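PDB 3NZE: putative transcriptional regulator, sugar-binding family from Arthrobacter aurescens, which probably acts as a DNA-binding transcriptional regulator of the SorC family, its sugar-binding domain sensing a carbohydrate. Local coordinates for residues E118-P123 with A134-R139; V86-A91 with T213-E218. All coordinates share one frame; numbering follows the deposited sequence. Where two conformers were deposited one is given.

Contact 1. Residues E118-P123 with A134-R139; sequences EQFPVP and AMWNER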
loop_
_atom_site.group_PDB
_atom_site.type_symbol
_atom_site.label_atom_id
_atom_site.label_comp_id
_atom_site.label_asym_id
_atom_site.label_seq_id
_atom_site.Cartn_x
_atom_site.Cartn_y
_atom_site.Cartn_z
ATOM N N GLU A 118 16.191 5.298 -2.490
ATOM C CA GLU A 118 15.873 6.707 -2.686
ATOM C C GLU A 118 14.687 7.124 -1.829
ATOM O O GLU A 118 13.549 6.707 -2.054
ATOM C CB GLU A 118 15.579 7.007 -4.155
ATOM C CG GLU A 118 16.789 6.830 -5.078
ATOM C CD GLU A 118 17.804 7.957 -4.950
ATOM O OE1 GLU A 118 17.504 8.968 -4.276
ATOM O OE2 GLU A 118 18.901 7.833 -5.535
ATOM N N GLN A 119 14.955 7.968 -0.846
ATOM C CA GLN A 119 13.901 8.411 0.052
ATOM C C GLN A 119 13.313 9.764 -0.318
ATOM O O GLN A 119 13.846 10.496 -1.156
ATOM C CB GLN A 119 14.381 8.382 1.505
ATOM C CG GLN A 119 14.659 6.957 1.942
ATOM C CD GLN A 119 14.656 6.778 3.434
ATOM O OE1 GLN A 119 15.693 6.485 4.022
ATOM N NE2 GLN A 119 13.484 6.939 4.062
ATOM N N PHE A 120 12.211 10.087 0.345
ATOM C CA PHE A 120 11.309 11.157 -0.055
ATOM C C PHE A 120 11.326 12.169 1.098
ATOM O O PHE A 120 10.766 11.898 2.157
ATOM C CB PHE A 120 9.919 10.524 -0.212
ATOM C CG PHE A 120 8.925 11.335 -1.018
ATOM C CD1 PHE A 120 9.327 12.339 -1.883
ATOM C CD2 PHE A 120 7.571 11.053 -0.922
ATOM C CE1 PHE A 120 8.385 13.059 -2.622
ATOM C CE2 PHE A 120 6.633 11.763 -1.641
ATOM C CZ PHE A 120 7.035 12.765 -2.499
ATOM N N PRO A 121 11.984 13.328 0.903
ATOM C CA PRO A 121 12.215 14.236 2.042
ATOM C C PRO A 121 11.006 15.121 2.348
ATOM O O PRO A 121 11.110 16.349 2.328
ATOM C CB PRO A 121 13.389 15.091 1.562
ATOM C CG PRO A 121 13.179 15.181 0.096
ATOM C CD PRO A 121 12.679 13.795 -0.310
ATOM N N VAL A 122 9.876 14.486 2.640
ATOM C CA VAL A 122 8.622 15.186 2.907
ATOM C C VAL A 122 7.917 14.498 4.079
ATOM O O VAL A 122 8.141 13.298 4.316
ATOM C CB VAL A 122 7.706 15.197 1.649
ATOM C CG1 VAL A 122 8.497 15.621 0.412
ATOM C CG2 VAL A 122 7.096 13.845 1.425
ATOM N N PRO A 123 7.083 15.245 4.832
ATOM C CA PRO A 123 6.426 14.641 6.003
ATOM C C PRO A 123 5.391 13.587 5.590
ATOM O O PRO A 123 5.155 13.395 4.400
ATOM C CB PRO A 123 5.729 15.830 6.683
ATOM C CG PRO A 123 6.311 17.072 6.045
ATOM C CD PRO A 123 6.763 16.679 4.683
ATOM N N ALA A 134 3.552 24.246 -2.319
ATOM C CA ALA A 134 4.899 24.793 -2.170
ATOM C C ALA A 134 5.980 23.711 -2.309
ATOM O O ALA A 134 6.914 23.856 -3.093
ATOM C CB ALA A 134 5.033 25.525 -0.842
HETATM N N MSE A 135 5.845 22.620 -1.557
HETATM C CA MSE A 135 6.827 21.542 -1.601
HETATM C C MSE A 135 6.975 20.874 -2.969
HETATM O O MSE A 135 8.059 20.403 -3.321
HETATM C CB MSE A 135 6.515 20.487 -0.537
HETATM C CG MSE A 135 6.929 20.925 0.855
HETATM SE SE MSE A 135 8.871 20.864 1.136
HETATM C CE MSE A 135 8.979 18.942 1.467
ATOM N N TRP A 136 5.893 20.826 -3.740
ATOM C CA TRP A 136 5.947 20.201 -5.054
ATOM C C TRP A 136 6.676 21.077 -6.079
ATOM O O TRP A 136 6.866 20.680 -7.229
ATOM C CB TRP A 136 4.533 19.805 -5.530
ATOM C CG TRP A 136 4.192 18.348 -5.277
ATOM C CD1 TRP A 136 3.646 17.475 -6.170
ATOM C CD2 TRP A 136 4.408 17.595 -4.065
ATOM N NE1 TRP A 136 3.489 16.238 -5.594
ATOM C CE2 TRP A 136 3.956 16.282 -4.306
ATOM C CE3 TRP A 136 4.936 17.905 -2.804
ATOM C CZ2 TRP A 136 4.003 15.281 -3.335
ATOM C CZ3 TRP A 136 4.987 16.908 -1.834
ATOM C CH2 TRP A 136 4.530 15.605 -2.110
ATOM N N ASN A 137 7.082 22.268 -5.645
ATOM C CA ASN A 137 7.891 23.169 -6.458
ATOM C C ASN A 137 9.360 23.151 -6.052
ATOM O O ASN A 137 10.165 23.951 -6.536
ATOM C CB ASN A 137 7.364 24.590 -6.345
ATOM C CG ASN A 137 6.900 25.131 -7.668
ATOM O OD1 ASN A 137 5.725 25.015 -8.018
ATOM N ND2 ASN A 137 7.825 25.707 -8.428
ATOM N N GLU A 138 9.704 22.246 -5.143
ATOM C CA GLU A 138 11.087 22.101 -4.716
ATOM C C GLU A 138 11.788 21.062 -5.580
ATOM O O GLU A 138 11.247 19.987 -5.822
ATOM C CB GLU A 138 11.126 21.665 -3.253
ATOM C CG GLU A 138 10.594 22.737 -2.306
ATOM C CD GLU A 138 11.588 23.885 -2.111
ATOM O OE1 GLU A 138 12.785 23.600 -1.921
ATOM O OE2 GLU A 138 11.162 25.061 -2.135
ATOM N N ARG A 139 13.006 21.362 -6.019
ATOM C CA ARG A 139 13.743 20.401 -6.843
ATOM C C ARG A 139 14.017 19.090 -6.102
ATOM O O ARG A 139 13.980 18.010 -6.690
ATOM C CB ARG A 139 15.042 21.022 -7.360
ATOM C CG ARG A 139 14.815 22.079 -8.420
ATOM C CD ARG A 139 16.061 22.913 -8.633
ATOM N NE ARG A 139 16.491 23.509 -7.380
ATOM C CZ ARG A 139 17.664 24.102 -7.196
ATOM N NH1 ARG A 139 17.963 24.610 -6.012
ATOM N NH2 ARG A 139 18.542 24.173 -8.189
#

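Contact 2. Residues V86-A91 with T213-E218; sequences VQLNGA and TGPSHE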
loop_
_atom_site.group_PDB
_atom_site.type_symbol
_atom_site.label_atom_id
_atom_site.label_comp_id
_atom_site.label_asym_id
_atom_site.label_seq_id
_atom_site.Cartn_x
_atom_site.Cartn_y
_atom_site.Cartn_z
ATOM N N VAL A 86 12.323 3.117 -4.416
ATOM C CA VAL A 86 11.910 4.486 -4.147
ATOM C C VAL A 86 10.700 4.545 -3.215
ATOM O O VAL A 86 9.722 3.805 -3.378
ATOM C CB VAL A 86 11.685 5.301 -5.462
ATOM C CG1 VAL A 86 10.620 4.639 -6.367
ATOM C CG2 VAL A 86 11.320 6.751 -5.151
ATOM N N GLN A 87 10.784 5.423 -2.225
ATOM C CA GLN A 87 9.723 5.626 -1.254
ATOM C C GLN A 87 8.576 6.418 -1.897
ATOM O O GLN A 87 8.811 7.477 -2.479
ATOM C CB GLN A 87 10.324 6.413 -0.086
ATOM C CG GLN A 87 9.416 6.672 1.092
ATOM C CD GLN A 87 10.152 7.489 2.149
ATOM O OE1 GLN A 87 11.382 7.520 2.162
ATOM N NE2 GLN A 87 9.410 8.145 3.032
ATOM N N LEU A 88 7.342 5.917 -1.792
ATOM C CA LEU A 88 6.209 6.543 -2.492
ATOM C C LEU A 88 5.440 7.579 -1.675
ATOM O O LEU A 88 4.705 8.390 -2.241
ATOM C CB LEU A 88 5.224 5.473 -2.967
ATOM C CG LEU A 88 5.794 4.481 -3.985
ATOM C CD1 LEU A 88 4.691 3.531 -4.483
ATOM C CD2 LEU A 88 6.411 5.241 -5.150
ATOM N N ASN A 89 5.599 7.536 -0.353
ATOM C CA ASN A 89 4.904 8.451 0.541
ATOM C C ASN A 89 5.841 8.953 1.630
ATOM O O ASN A 89 6.758 8.254 2.012
ATOM C CB ASN A 89 3.680 7.780 1.175
ATOM C CG ASN A 89 4.009 6.465 1.863
ATOM O OD1 ASN A 89 4.766 5.647 1.340
ATOM N ND2 ASN A 89 3.415 6.246 3.032
ATOM N N GLY A 90 5.596 10.169 2.122
ATOM C CA GLY A 90 6.487 10.805 3.081
ATOM C C GLY A 90 6.410 10.180 4.459
ATOM O O GLY A 90 5.631 9.249 4.692
ATOM N N ALA A 91 7.221 10.687 5.386
ATOM C CA ALA A 91 7.252 10.117 6.738
ATOM C C ALA A 91 7.529 11.191 7.770
ATOM O O ALA A 91 8.264 12.139 7.505
ATOM C CB ALA A 91 8.305 8.999 6.851
ATOM N N THR A 213 0.907 13.019 0.058
ATOM C CA THR A 213 2.231 12.945 -0.551
ATOM C C THR A 213 2.385 11.809 -1.569
ATOM O O THR A 213 3.423 11.706 -2.221
ATOM C CB THR A 213 3.359 12.794 0.520
ATOM O OG1 THR A 213 3.302 11.495 1.118
ATOM C CG2 THR A 213 3.232 13.865 1.606
ATOM N N GLY A 214 1.360 10.969 -1.713
ATOM C CA GLY A 214 1.481 9.778 -2.548
ATOM C C GLY A 214 1.127 9.981 -4.019
ATOM O O GLY A 214 0.573 11.012 -4.392
ATOM N N PRO A 215 1.473 8.999 -4.863
ATOM C CA PRO A 215 1.203 9.033 -6.310
ATOM C C PRO A 215 -0.293 8.990 -6.595
ATOM O O PRO A 215 -1.051 8.393 -5.826
ATOM C CB PRO A 215 1.841 7.731 -6.825
ATOM C CG PRO A 215 2.708 7.235 -5.708
ATOM C CD PRO A 215 2.079 7.725 -4.449
ATOM N N SER A 216 -0.717 9.589 -7.700
ATOM C CA SER A 216 -2.130 9.536 -8.062
ATOM C C SER A 216 -2.497 8.118 -8.427
ATOM O O SER A 216 -1.643 7.313 -8.809
ATOM C CB SER A 216 -2.454 10.453 -9.241
ATOM O OG SER A 216 -1.859 9.967 -10.433
ATOM N N HIS A 217 -3.780 7.814 -8.319
ATOM C CA HIS A 217 -4.260 6.505 -8.733
ATOM C C HIS A 217 -4.059 6.307 -10.236
ATOM O O HIS A 217 -3.725 5.209 -10.672
ATOM C CB HIS A 217 -5.706 6.298 -8.281
ATOM C CG HIS A 217 -5.854 6.293 -6.787
ATOM N ND1 HIS A 217 -7.065 6.454 -6.150
ATOM C CD2 HIS A 217 -4.928 6.159 -5.805
ATOM C CE1 HIS A 217 -6.883 6.412 -4.840
ATOM N NE2 HIS A 217 -5.594 6.235 -4.605
ATOM N N GLU A 218 -4.214 7.377 -11.017
ATOM C CA GLU A 218 -3.931 7.312 -12.448
ATOM C C GLU A 218 -2.495 6.858 -12.724
ATOM O O GLU A 218 -2.253 6.006 -13.579
ATOM C CB GLU A 218 -4.218 8.651 -13.147
ATOM C CG GLU A 218 -3.968 8.600 -14.654
ATOM C CD GLU A 218 -4.133 9.947 -15.339
ATOM O OE1 GLU A 218 -4.455 10.942 -14.651
ATOM O OE2 GLU A 218 -3.933 10.011 -16.573
#

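Contact 1. Residues E118-P123 with A134-R139
Phe120 O accepts a 2.8 Å hydrogen bond from Val122 N, and this bond closes a tight turn whose two outer residues both meet the 134-139 segment. Pro121, at the centre of the turn, has the ring-restricted phi that such a bend favours. The turn folds Val122 CG2 over one face of the Phe120 ring, offset toward its rim. Chi1 of -162° sets CG of Phe120 anti to the backbone N; at the far end of the ring, CZ lies 3.8 Å from CH2 of Trp136. The two rings meet obliquely, their planes at 61°, with the centroid of the Trp136 six-membered ring 5.9 Å from that of Phe120. The other methyl, Val122 CG1, meets CE of Met135, present as selenomethionine, at 3.5 Å, the two side chains passing one another with opposite headings. Compact and branched, valine can thus serve both an aromatic face and a methyl tip. Phe120 also touches Ile144, and Trp136 touches Leu145, both on helix 139-149. The arrangement is an inverse gamma turn packed on the junction between helices 129-135 and 139-149, where a type I turn runs from Met135 to Glu138 and Glu138 stands at the N-cap position of helix 139-149.

Contact 2. Residues V86-A91 with T213-E218
Thr213 turns its side chain toward the 86-91 segment, and its OG1 takes a nearly straight hydrogen bond from Gly90 N, 2.8 Å long with 175° at the hydrogen. OG1 stands between its own backbone N and carbonyl carbon (chi1 70°), and it also packs against CA and CB of Asn89. A valine here would probably leave Gly90 N without its acceptor and the loop less firmly tied. Asn89 leads its amide away from this contact, to Trp64, whose N bonds to OD1, while Asn89 O accepts a 2.8 Å bond from Gln87 NE2; the Gln87 amide thus braces the bend from within, while that of Asn89 ties it to Trp64. The touching parts run in nearly opposite directions, 173° apart, which brings Pro215 up to Leu88. There the apolar CG and CD of the proline ring suit the aliphatic neighbour: Pro215 CG lies 4.1 Å from Leu88 CB. Leu88 O faces the same segment, receiving a CA-H...O contact from Gly214 CA at 3.5 Å. The contact joins the exit of strand 84-87, which lies between parallel strands 59-62 and 116-118, to the lead-in of helix 217-221, whose N-cap is Ser216; Leu88 also touches Gln148 of helix 139-149.

Contact 1 is nested within the loop of chain that contact 2 closes, and the two centres are 11 Å apart. Two polar links join them: Gln119 NE2 lies 2.9 Å from Gln87 OE1, which also accepts from Phe120 N, and Ala91 N lies 3.0 Å from Val122 O. Thr213 bridges them by packing, its O 3.3 Å from Phe120 CE2, while the side chains of Val122 and Trp136 also touch Thr213. The loops leaving neighbouring parallel strands 84-87 and 116-118 are thus held together. Glu118, a calcium ligand seen in this protein though no metal is bound to this chain, begins the 118-123 segment; the nearest side-chain atoms of Glu118 and Leu88 are about 9 Å apart.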